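Local coordinates for protein arylmalonate decarboxylase (Bordetella bronchiseptica, PDB 3IXL) that catalyses the decarboxylation of 2-aryl-2-methylmalonates to 2-arylpropionates, releasing carbon dioxide, at residues 105-110 with 212-217. The protein carries 2 engineered substitutions. Numbering follows the deposited sequence.
Sequences STAVLN and SPAGFW
Ala107 and Gly215 have the nearest CA atoms, 5.2 Å apart, where the axes of segments 105-110 and 212-217 cross at 89° and approach to 8.1 Å. Ala107 CB points at the other helix and lies 3.7 Å from Gly215 CA. The same methyl sits 3.5 Å from Ala214 O. Ala214 CB points back and touches Val108 CG1 at 4.1 Å. CG1 lies beside the Val108 backbone N, anti to the carbonyl carbon, and makes this contact although the CA-CB bond of Val108 points away. Trp217 CG is anti to its backbone N (chi1 172°). The CZ3 edge of the indole meets Asn110, with Asn110 CB 3.7 Å from Trp217 CZ3 and near the ring plane. Asn110 ND2 is hydrogen-bonded to Asp218. Leu236 of helix 235-238 packs on both Ala214 and Trp217. The two helices, 104-114 and 211-222, each follow the last strand of a different four-stranded parallel sheet, so the crossing joins the two halves of the fold beside the pocket that holds 2-phenylacetic acid. Small residues at the crossing let the backbones pack closely, and the contact is held by van der Waals packing rather than polar bonds between the helices.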
loop_
_atom_site.group_PDB
_atom_site.type_symbol
_atom_site.label_atom_id
_atom_site.label_comp_id
_atom_site.label_asym_id
_atom_site.label_seq_id
_atom_site.Cartn_x
_atom_site.Cartn_y
_atom_site.Cartn_z
ATOM N N SER A 105 2.095 4.642 -1.021
ATOM C CA SER A 105 2.558 4.827 -2.405
ATOM C C SER A 105 4.071 4.679 -2.529
ATOM O O SER A 105 4.561 4.047 -3.469
ATOM C CB SER A 105 2.115 6.173 -2.964
ATOM O OG SER A 105 0.732 6.150 -3.270
ATOM N N THR A 106 4.825 5.267 -1.602
ATOM C CA THR A 106 6.266 5.057 -1.582
ATOM C C THR A 106 6.585 3.578 -1.376
ATOM O O THR A 106 7.502 3.034 -1.997
ATOM C CB THR A 106 6.894 5.899 -0.486
ATOM O OG1 THR A 106 6.797 7.269 -0.876
ATOM C CG2 THR A 106 8.355 5.525 -0.228
ATOM N N ALA A 107 5.802 2.921 -0.517
ATOM C CA ALA A 107 5.993 1.493 -0.273
ATOM C C ALA A 107 5.883 0.673 -1.550
ATOM O O ALA A 107 6.705 -0.207 -1.795
ATOM C CB ALA A 107 4.978 0.993 0.757
ATOM N N VAL A 108 4.867 0.941 -2.366
ATOM C CA VAL A 108 4.708 0.114 -3.560
ATOM C C VAL A 108 5.765 0.457 -4.608
ATOM O O VAL A 108 6.239 -0.438 -5.314
ATOM C CB VAL A 108 3.268 0.118 -4.153
ATOM C CG1 VAL A 108 2.248 -0.382 -3.130
ATOM C CG2 VAL A 108 2.884 1.470 -4.657
ATOM N N LEU A 109 6.179 1.722 -4.687
ATOM C CA LEU A 109 7.296 2.073 -5.582
ATOM C C LEU A 109 8.552 1.333 -5.150
ATOM O O LEU A 109 9.260 0.756 -5.974
ATOM C CB LEU A 109 7.591 3.567 -5.536
ATOM C CG LEU A 109 6.599 4.560 -6.115
ATOM C CD1 LEU A 109 7.126 5.956 -5.853
ATOM C CD2 LEU A 109 6.427 4.317 -7.614
ATOM N N ASN A 110 8.825 1.344 -3.849
ATOM C CA ASN A 110 9.998 0.649 -3.340
ATOM C C ASN A 110 9.920 -0.850 -3.605
ATOM O O ASN A 110 10.913 -1.470 -3.980
ATOM C CB ASN A 110 10.187 0.916 -1.848
ATOM C CG ASN A 110 10.710 2.317 -1.570
ATOM O OD1 ASN A 110 11.231 3.003 -2.462
ATOM N ND2 ASN A 110 10.540 2.763 -0.337
ATOM N N SER A 212 -1.240 -3.306 0.922
ATOM C CA SER A 212 -1.149 -3.460 2.377
ATOM C C SER A 212 0.152 -4.165 2.792
ATOM O O SER A 212 0.919 -3.639 3.594
ATOM C CB SER A 212 -2.392 -4.144 2.938
ATOM O OG SER A 212 -2.360 -4.143 4.349
ATOM N N PRO A 213 0.425 -5.359 2.234
ATOM C CA PRO A 213 1.676 -6.025 2.584
ATOM C C PRO A 213 2.914 -5.169 2.274
ATOM O O PRO A 213 3.833 -5.109 3.093
ATOM C CB PRO A 213 1.632 -7.309 1.745
ATOM C CG PRO A 213 0.156 -7.550 1.556
ATOM C CD PRO A 213 -0.399 -6.187 1.329
ATOM N N ALA A 214 2.938 -4.485 1.130
ATOM C CA ALA A 214 4.078 -3.610 0.819
ATOM C C ALA A 214 4.200 -2.490 1.850
ATOM O O ALA A 214 5.308 -2.132 2.236
ATOM C CB ALA A 214 3.958 -3.028 -0.584
ATOM N N GLY A 215 3.065 -1.954 2.306
ATOM C CA GLY A 215 3.086 -0.921 3.348
ATOM C C GLY A 215 3.784 -1.412 4.607
ATOM O O GLY A 215 4.599 -0.696 5.199
ATOM N N PHE A 216 3.470 -2.639 5.020
ATOM C CA PHE A 216 4.144 -3.233 6.174
ATOM C C PHE A 216 5.626 -3.441 5.930
ATOM O O PHE A 216 6.445 -3.081 6.760
ATOM C CB PHE A 216 3.477 -4.555 6.577
ATOM C CG PHE A 216 2.228 -4.363 7.378
ATOM C CD1 PHE A 216 0.990 -4.294 6.757
ATOM C CD2 PHE A 216 2.301 -4.198 8.760
ATOM C CE1 PHE A 216 -0.168 -4.076 7.497
ATOM C CE2 PHE A 216 1.152 -3.983 9.517
ATOM C CZ PHE A 216 -0.080 -3.915 8.891
ATOM N N TRP A 217 5.955 -4.017 4.779
ATOM C CA TRP A 217 7.342 -4.284 4.418
ATOM C C TRP A 217 8.156 -2.990 4.463
ATOM O O TRP A 217 9.269 -2.942 4.992
ATOM C CB TRP A 217 7.360 -4.894 3.011
ATOM C CG TRP A 217 8.726 -5.042 2.416
ATOM C CD1 TRP A 217 9.601 -6.066 2.620
ATOM C CD2 TRP A 217 9.354 -4.147 1.493
ATOM N NE1 TRP A 217 10.754 -5.853 1.891
ATOM C CE2 TRP A 217 10.624 -4.679 1.193
ATOM C CE3 TRP A 217 8.968 -2.939 0.901
ATOM C CZ2 TRP A 217 11.516 -4.037 0.324
ATOM C CZ3 TRP A 217 9.855 -2.305 0.039
ATOM C CH2 TRP A 217 11.111 -2.856 -0.240
#